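Local coordinates for protein fumarate reductase iron-sulfur subunit (Mycolicibacterium smegmatis, PDB 7D6V) that probably relays electrons through three iron-sulfur clusters from the catalytic subunit of mycobacterial succinate dehydrogenase Sdh1 toward quinone at the membrane anchor, at residues B[31-36]-B[71-76]; B[190-195]-B[233-238]. All coordinates share one frame; numbering follows the deposited sequence.

Contact 1 of 2, residues B[31-36]-B[71-76]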
loop_
_atom_site.group_PDB
_atom_site.type_symbol
_atom_site.label_atom_id
_atom_site.label_comp_id
_atom_site.label_asym_id
_atom_site.label_seq_id
_atom_site.Cartn_x
_atom_site.Cartn_y
_atom_site.Cartn_z
ATOM N N GLU B 31 -11.053 -10.406 14.990
ATOM C CA GLU B 31 -11.471 -10.392 13.597
ATOM C C GLU B 31 -11.734 -8.967 13.136
ATOM O O GLU B 31 -12.207 -8.131 13.905
ATOM C CB GLU B 31 -12.725 -11.238 13.395
ATOM C CG GLU B 31 -12.495 -12.712 13.618
ATOM C CD GLU B 31 -13.750 -13.519 13.440
ATOM O OE1 GLU B 31 -14.825 -12.909 13.273
ATOM O OE2 GLU B 31 -13.666 -14.763 13.465
ATOM N N VAL B 32 -11.399 -8.693 11.876
ATOM C CA VAL B 32 -11.675 -7.400 11.258
ATOM C C VAL B 32 -13.065 -7.401 10.638
ATOM O O VAL B 32 -13.717 -8.445 10.543
ATOM C CB VAL B 32 -10.609 -7.018 10.215
ATOM C CG1 VAL B 32 -9.282 -6.744 10.894
ATOM C CG2 VAL B 32 -10.475 -8.090 9.160
ATOM N N VAL B 33 -13.533 -6.215 10.243
ATOM C CA VAL B 33 -14.843 -6.080 9.610
ATOM C C VAL B 33 -14.928 -6.934 8.349
ATOM O O VAL B 33 -15.967 -7.547 8.067
ATOM C CB VAL B 33 -15.131 -4.596 9.311
ATOM C CG1 VAL B 33 -16.286 -4.455 8.342
ATOM C CG2 VAL B 33 -15.421 -3.848 10.593
ATOM N N LEU B 34 -13.845 -6.989 7.570
ATOM C CA LEU B 34 -13.868 -7.744 6.323
ATOM C C LEU B 34 -14.107 -9.231 6.561
ATOM O O LEU B 34 -14.750 -9.890 5.739
ATOM C CB LEU B 34 -12.566 -7.528 5.554
ATOM C CG LEU B 34 -12.527 -8.032 4.111
ATOM C CD1 LEU B 34 -13.738 -7.547 3.335
ATOM C CD2 LEU B 34 -11.247 -7.604 3.425
ATOM N N ASP B 35 -13.612 -9.776 7.676
ATOM C CA ASP B 35 -13.921 -11.162 8.015
ATOM C C ASP B 35 -15.412 -11.352 8.262
ATOM O O ASP B 35 -15.995 -12.364 7.854
ATOM C CB ASP B 35 -13.124 -11.606 9.241
ATOM C CG ASP B 35 -11.632 -11.446 9.062
ATOM O OD1 ASP B 35 -10.960 -11.035 10.030
ATOM O OD2 ASP B 35 -11.128 -11.728 7.954
ATOM N N ILE B 36 -16.043 -10.395 8.943
ATOM C CA ILE B 36 -17.478 -10.478 9.189
ATOM C C ILE B 36 -18.246 -10.396 7.878
ATOM O O ILE B 36 -19.251 -11.090 7.683
ATOM C CB ILE B 36 -17.907 -9.379 10.175
ATOM C CG1 ILE B 36 -16.909 -9.279 11.326
ATOM C CG2 ILE B 36 -19.293 -9.653 10.709
ATOM C CD1 ILE B 36 -16.838 -10.515 12.184
ATOM N N ARG B 71 -12.671 4.019 6.063
ATOM C CA ARG B 71 -11.713 3.059 6.582
ATOM C C ARG B 71 -11.422 1.993 5.534
ATOM O O ARG B 71 -12.059 1.925 4.480
ATOM C CB ARG B 71 -12.231 2.383 7.858
ATOM C CG ARG B 71 -12.497 3.300 9.033
ATOM C CD ARG B 71 -11.218 3.926 9.532
ATOM N NE ARG B 71 -10.225 2.913 9.872
ATOM C CZ ARG B 71 -10.146 2.303 11.049
ATOM N NH1 ARG B 71 -11.006 2.596 12.013
ATOM N NH2 ARG B 71 -9.205 1.393 11.258
ATOM N N LEU B 72 -10.426 1.166 5.837
ATOM C CA LEU B 72 -10.223 -0.100 5.150
ATOM C C LEU B 72 -10.911 -1.198 5.949
ATOM O O LEU B 72 -10.747 -1.275 7.169
ATOM C CB LEU B 72 -8.737 -0.419 4.996
ATOM C CG LEU B 72 -7.870 0.477 4.115
ATOM C CD1 LEU B 72 -6.418 0.079 4.262
ATOM C CD2 LEU B 72 -8.303 0.393 2.664
ATOM N N MET B 73 -11.689 -2.035 5.263
ATOM C CA MET B 73 -12.422 -3.084 5.960
ATOM C C MET B 73 -11.486 -4.133 6.545
ATOM O O MET B 73 -11.775 -4.692 7.608
ATOM C CB MET B 73 -13.433 -3.732 5.017
ATOM C CG MET B 73 -14.688 -2.906 4.813
ATOM S SD MET B 73 -15.917 -3.681 3.752
ATOM C CE MET B 73 -15.212 -3.369 2.140
ATOM N N CYS B 74 -10.362 -4.374 5.879
ATOM C CA CYS B 74 -9.394 -5.369 6.338
ATOM C C CYS B 74 -8.504 -4.883 7.485
ATOM O O CYS B 74 -7.671 -5.636 7.989
ATOM C CB CYS B 74 -8.525 -5.843 5.170
ATOM S SG CYS B 74 -7.026 -4.866 4.909
ATOM N N MET B 75 -8.680 -3.631 7.897
ATOM C CA MET B 75 -7.886 -3.071 8.978
ATOM C C MET B 75 -8.716 -2.557 10.147
ATOM O O MET B 75 -8.142 -2.017 11.097
ATOM C CB MET B 75 -6.997 -1.937 8.452
ATOM C CG MET B 75 -5.933 -2.387 7.467
ATOM S SD MET B 75 -4.761 -3.572 8.146
ATOM C CE MET B 75 -3.867 -2.545 9.304
ATOM N N THR B 76 -10.037 -2.708 10.115
ATOM C CA THR B 76 -10.900 -2.205 11.177
ATOM C C THR B 76 -11.132 -3.315 12.195
ATOM O O THR B 76 -11.696 -4.359 11.863
ATOM C CB THR B 76 -12.221 -1.697 10.606
ATOM O OG1 THR B 76 -11.953 -0.827 9.501
ATOM C CG2 THR B 76 -12.997 -0.931 11.658
#

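Contact 2 of 2, residues B[190-195]-B[233-238]. With UQ1 (ubiquinone-1), chain H.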
loop_
_atom_site.group_PDB
_atom_site.type_symbol
_atom_site.label_atom_id
_atom_site.label_comp_id
_atom_site.label_asym_id
_atom_site.label_seq_id
_atom_site.Cartn_x
_atom_site.Cartn_y
_atom_site.Cartn_z
ATOM N N ARG B 190 5.921 21.974 -13.128
ATOM C CA ARG B 190 4.570 21.613 -12.699
ATOM C C ARG B 190 3.973 22.565 -11.666
ATOM O O ARG B 190 2.800 22.397 -11.302
ATOM C CB ARG B 190 4.486 20.187 -12.135
ATOM C CG ARG B 190 4.882 19.097 -13.106
ATOM C CD ARG B 190 4.741 17.735 -12.455
ATOM N NE ARG B 190 5.523 16.710 -13.139
ATOM C CZ ARG B 190 6.818 16.502 -12.937
ATOM N NH1 ARG B 190 7.485 17.251 -12.073
ATOM N NH2 ARG B 190 7.448 15.547 -13.603
ATOM N N LYS B 191 4.723 23.557 -11.185
ATOM C CA LYS B 191 4.215 24.432 -10.132
ATOM C C LYS B 191 3.029 25.260 -10.616
ATOM O O LYS B 191 2.016 25.372 -9.919
ATOM C CB LYS B 191 5.334 25.338 -9.621
ATOM C CG LYS B 191 6.316 24.650 -8.688
ATOM C CD LYS B 191 7.340 25.634 -8.158
ATOM C CE LYS B 191 8.432 24.936 -7.373
ATOM N NZ LYS B 191 9.302 24.113 -8.247
ATOM N N GLU B 192 3.139 25.852 -11.807
ATOM C CA GLU B 192 2.035 26.643 -12.345
ATOM C C GLU B 192 0.810 25.784 -12.619
ATOM O O GLU B 192 -0.321 26.196 -12.336
ATOM C CB GLU B 192 2.470 27.362 -13.621
ATOM C CG GLU B 192 3.544 28.397 -13.412
ATOM C CD GLU B 192 3.064 29.542 -12.550
ATOM O OE1 GLU B 192 3.606 29.718 -11.443
ATOM O OE2 GLU B 192 2.144 30.269 -12.978
ATOM N N MET B 193 1.010 24.590 -13.179
ATOM C CA MET B 193 -0.138 23.769 -13.539
ATOM C C MET B 193 -0.840 23.217 -12.309
ATOM O O MET B 193 -2.061 23.027 -12.336
ATOM C CB MET B 193 0.278 22.636 -14.476
ATOM C CG MET B 193 1.218 21.629 -13.871
ATOM S SD MET B 193 1.755 20.379 -15.045
ATOM C CE MET B 193 2.885 21.321 -16.059
ATOM N N ALA B 194 -0.097 22.979 -11.222
ATOM C CA ALA B 194 -0.721 22.519 -9.987
ATOM C C ALA B 194 -1.781 23.495 -9.498
ATOM O O ALA B 194 -2.776 23.081 -8.896
ATOM C CB ALA B 194 0.338 22.308 -8.907
ATOM N N GLN B 195 -1.587 24.786 -9.748
ATOM C CA GLN B 195 -2.550 25.811 -9.371
ATOM C C GLN B 195 -3.583 26.064 -10.460
ATOM O O GLN B 195 -4.763 26.265 -10.155
ATOM C CB GLN B 195 -1.815 27.113 -9.041
ATOM C CG GLN B 195 -2.699 28.254 -8.559
ATOM C CD GLN B 195 -3.419 27.939 -7.267
ATOM O OE1 GLN B 195 -4.617 27.667 -7.263
ATOM N NE2 GLN B 195 -2.693 27.971 -6.162
ATOM N N ASP B 233 5.517 31.333 -4.171
ATOM C CA ASP B 233 6.787 31.776 -4.738
ATOM C C ASP B 233 6.611 32.191 -6.189
ATOM O O ASP B 233 7.064 33.260 -6.609
ATOM C CB ASP B 233 7.827 30.659 -4.660
ATOM C CG ASP B 233 8.516 30.587 -3.328
ATOM O OD1 ASP B 233 8.313 31.483 -2.487
ATOM O OD2 ASP B 233 9.281 29.623 -3.135
ATOM N N ARG B 234 5.956 31.339 -6.972
ATOM C CA ARG B 234 5.860 31.583 -8.407
ATOM C C ARG B 234 4.856 32.673 -8.768
ATOM O O ARG B 234 5.050 33.373 -9.767
ATOM C CB ARG B 234 5.494 30.289 -9.129
ATOM C CG ARG B 234 6.617 29.279 -9.213
ATOM C CD ARG B 234 7.759 29.806 -10.056
ATOM N NE ARG B 234 8.671 28.740 -10.458
ATOM C CZ ARG B 234 9.656 28.276 -9.699
ATOM N NH1 ARG B 234 9.862 28.787 -8.493
ATOM N NH2 ARG B 234 10.439 27.304 -10.146
ATOM N N LYS B 235 3.793 32.840 -7.988
ATOM C CA LYS B 235 2.640 33.624 -8.417
ATOM C C LYS B 235 2.277 34.776 -7.495
ATOM O O LYS B 235 1.866 35.831 -7.980
ATOM C CB LYS B 235 1.417 32.710 -8.564
ATOM C CG LYS B 235 1.474 31.769 -9.745
ATOM C CD LYS B 235 0.330 30.778 -9.706
ATOM C CE LYS B 235 -0.956 31.403 -10.197
ATOM N NZ LYS B 235 -0.978 31.532 -11.677
ATOM N N TYR B 236 2.402 34.610 -6.180
ATOM C CA TYR B 236 1.814 35.542 -5.224
ATOM C C TYR B 236 2.862 36.214 -4.347
ATOM O O TYR B 236 2.594 36.535 -3.189
ATOM C CB TYR B 236 0.778 34.832 -4.354
ATOM C CG TYR B 236 -0.251 34.059 -5.137
ATOM C CD1 TYR B 236 -1.052 34.688 -6.077
ATOM C CD2 TYR B 236 -0.421 32.699 -4.939
ATOM C CE1 TYR B 236 -1.990 33.988 -6.796
ATOM C CE2 TYR B 236 -1.360 31.989 -5.654
ATOM C CZ TYR B 236 -2.141 32.640 -6.581
ATOM O OH TYR B 236 -3.079 31.944 -7.300
ATOM N N ASP B 237 4.053 36.440 -4.880
ATOM C CA ASP B 237 5.144 37.036 -4.110
ATOM C C ASP B 237 5.554 38.354 -4.744
ATOM O O ASP B 237 6.192 38.351 -5.814
ATOM C CB ASP B 237 6.333 36.082 -4.033
ATOM C CG ASP B 237 7.112 36.225 -2.744
ATOM O OD1 ASP B 237 7.541 35.193 -2.195
ATOM O OD2 ASP B 237 7.299 37.366 -2.279
ATOM N N PRO B 238 5.227 39.495 -4.136
ATOM C CA PRO B 238 5.524 40.789 -4.765
ATOM C C PRO B 238 7.009 41.084 -4.925
ATOM O O PRO B 238 7.373 42.114 -5.496
ATOM C CB PRO B 238 4.862 41.794 -3.815
ATOM C CG PRO B 238 3.831 41.002 -3.088
ATOM C CD PRO B 238 4.431 39.652 -2.910
HETATM C C1 UQ1 H . -4.235 37.575 -7.525
HETATM O O1 UQ1 H . -3.127 37.226 -7.741
HETATM C C2 UQ1 H . -5.393 36.990 -8.327
HETATM O O2 UQ1 H . -5.148 36.039 -9.323
HETATM C CM2 UQ1 H . -5.295 36.521 -10.628
HETATM C C3 UQ1 H . -6.821 37.444 -8.041
HETATM O O3 UQ1 H . -7.886 36.910 -8.776
HETATM C CM3 UQ1 H . -8.401 35.720 -8.255
HETATM C C4 UQ1 H . -7.088 38.481 -6.957
HETATM O O4 UQ1 H . -8.196 38.833 -6.736
HETATM C C5 UQ1 H . -5.930 39.064 -6.155
HETATM C CM5 UQ1 H . -6.194 40.101 -5.068
HETATM C C6 UQ1 H . -4.503 38.612 -6.442
HETATM C C7 UQ1 H . -3.342 39.188 -5.639
HETATM C C8 UQ1 H . -3.126 38.291 -4.422
HETATM C C9 UQ1 H . -1.920 38.058 -3.958
HETATM C C10 UQ1 H . -0.704 38.686 -4.634
HETATM C C11 UQ1 H . -1.742 37.155 -2.742
#

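Contact 1 of 2, residues B[31-36]-B[71-76]
Leu34 and Met73 meet through backbone and side chain together. Leu34 N donates to Met73 O over 3.1 Å, approaching from above the carbonyl plane, 59° out of it, while the two side chains cross at about a right angle with Leu34 CB 3.9 Å from Met73 CB. Leu34 CG stands anti to the backbone N (chi1 -169°), and from it CD2 lies 3.7 Å from Cys74 CB; the side chain also touches Trp52. Val33 N bonds to Thr76 O, again at 3.1 Å but in the carbonyl plane. Both donors lie in the first turn of helix 33-43, where N-H groups lack helical acceptors, so the carbonyls of the facing loop serve instead. Compact and apolar, Val33 splits its branches: CG2 lies 3.9 Å from Thr76 CB, the side chains side by side, and CG1 lies 4.2 Å from Met73 CG. The unbranched Met73 then leads away to touch Ile66 and Ala64. Val32 is the N-cap residue, and its N-H is taken by Asp35 OD1. Next to Met73, Cys74 SG ligates an iron of the [2Fe-2S] cluster, so this buried packing of helix on cysteine loop belongs to the cluster site of the beta-grasp domain of plant-type [2Fe-2S] ferredoxins.

Contact 2 of 2, residues B[190-195]-B[233-238]
At the quinone-facing edge of the helical domain that carries the [4Fe-4S] and [3Fe-4S] clusters, Lys191, Glu192 and Gln195 of helix 191-196 meet Arg234 and Lys235 of the C-terminal part of helix 219-235 and Tyr236 next to them. The long chains of Lys191, Glu192, Arg234 and Lys235 suit this surface contact: methylenes pack while charged ends reach polar partners. Lys191 crosses Arg234 and lays CD over the centre of the guanidinium face, 3.8 Å above its plane. That brings two positive groups together, with Lys191 NZ 3.9 Å from Arg234 NH2; a salt bridge from Lys191 to Asp189 probably eases the repulsion, and Asp189 is also a long, weak partner of Arg234. Glu192 bends at chi2 (-65°), which turns its CD toward the other helix. It meets Lys235 tip to tip, in a long salt bridge of 3.6 Å between Glu192 OE2 and Lys235 NZ. Its carboxylate lies almost parallel to the guanidinium of Arg234, the planes 6° apart, yet Glu192 OE1 stays 5.3 Å from Arg234 NE. Gln195 approaches Tyr236 at about a right angle, placing CG 3.9 Å from the hydroxyl OH. Asp233 and Asp237 form salt bridges to Arg156 of the membrane anchor subunit, tying this end of the chain to its neighbour. Tyr236 is buried: Lys235 CB sits over the centre of one ring face, and the ubiquinone-1 tail adjoins the residue, C11 lying 3.8 Å from Tyr236 CB. The ring also turns an edge to the quinone, Tyr236 CE1 standing 3.6 Å from UQ1 O1, near the ring plane.

Contacts 1 and 2 lie on opposite sides of the chain's centre, their centres 42 Å apart and their nearest atoms about 26 Å apart. They follow one another along the sequence, contact 1 in the [2Fe-2S] domain, contact 2 in the helical part that carries the other two clusters. The side chain of Cys74 in contact 1 is about 3 Å from the [2Fe-2S] cluster, and that of Met75 about 11 Å from the [4Fe-4S] cluster. In contact 2 the side chain of Gln195 is about 12 Å from the [3Fe-4S] cluster, while Tyr236 touches ubiquinone-1. Contact 1 thus lies by the [2Fe-2S] cluster and contact 2 by the bound quinone, at opposite ends of this subunit's probable relay.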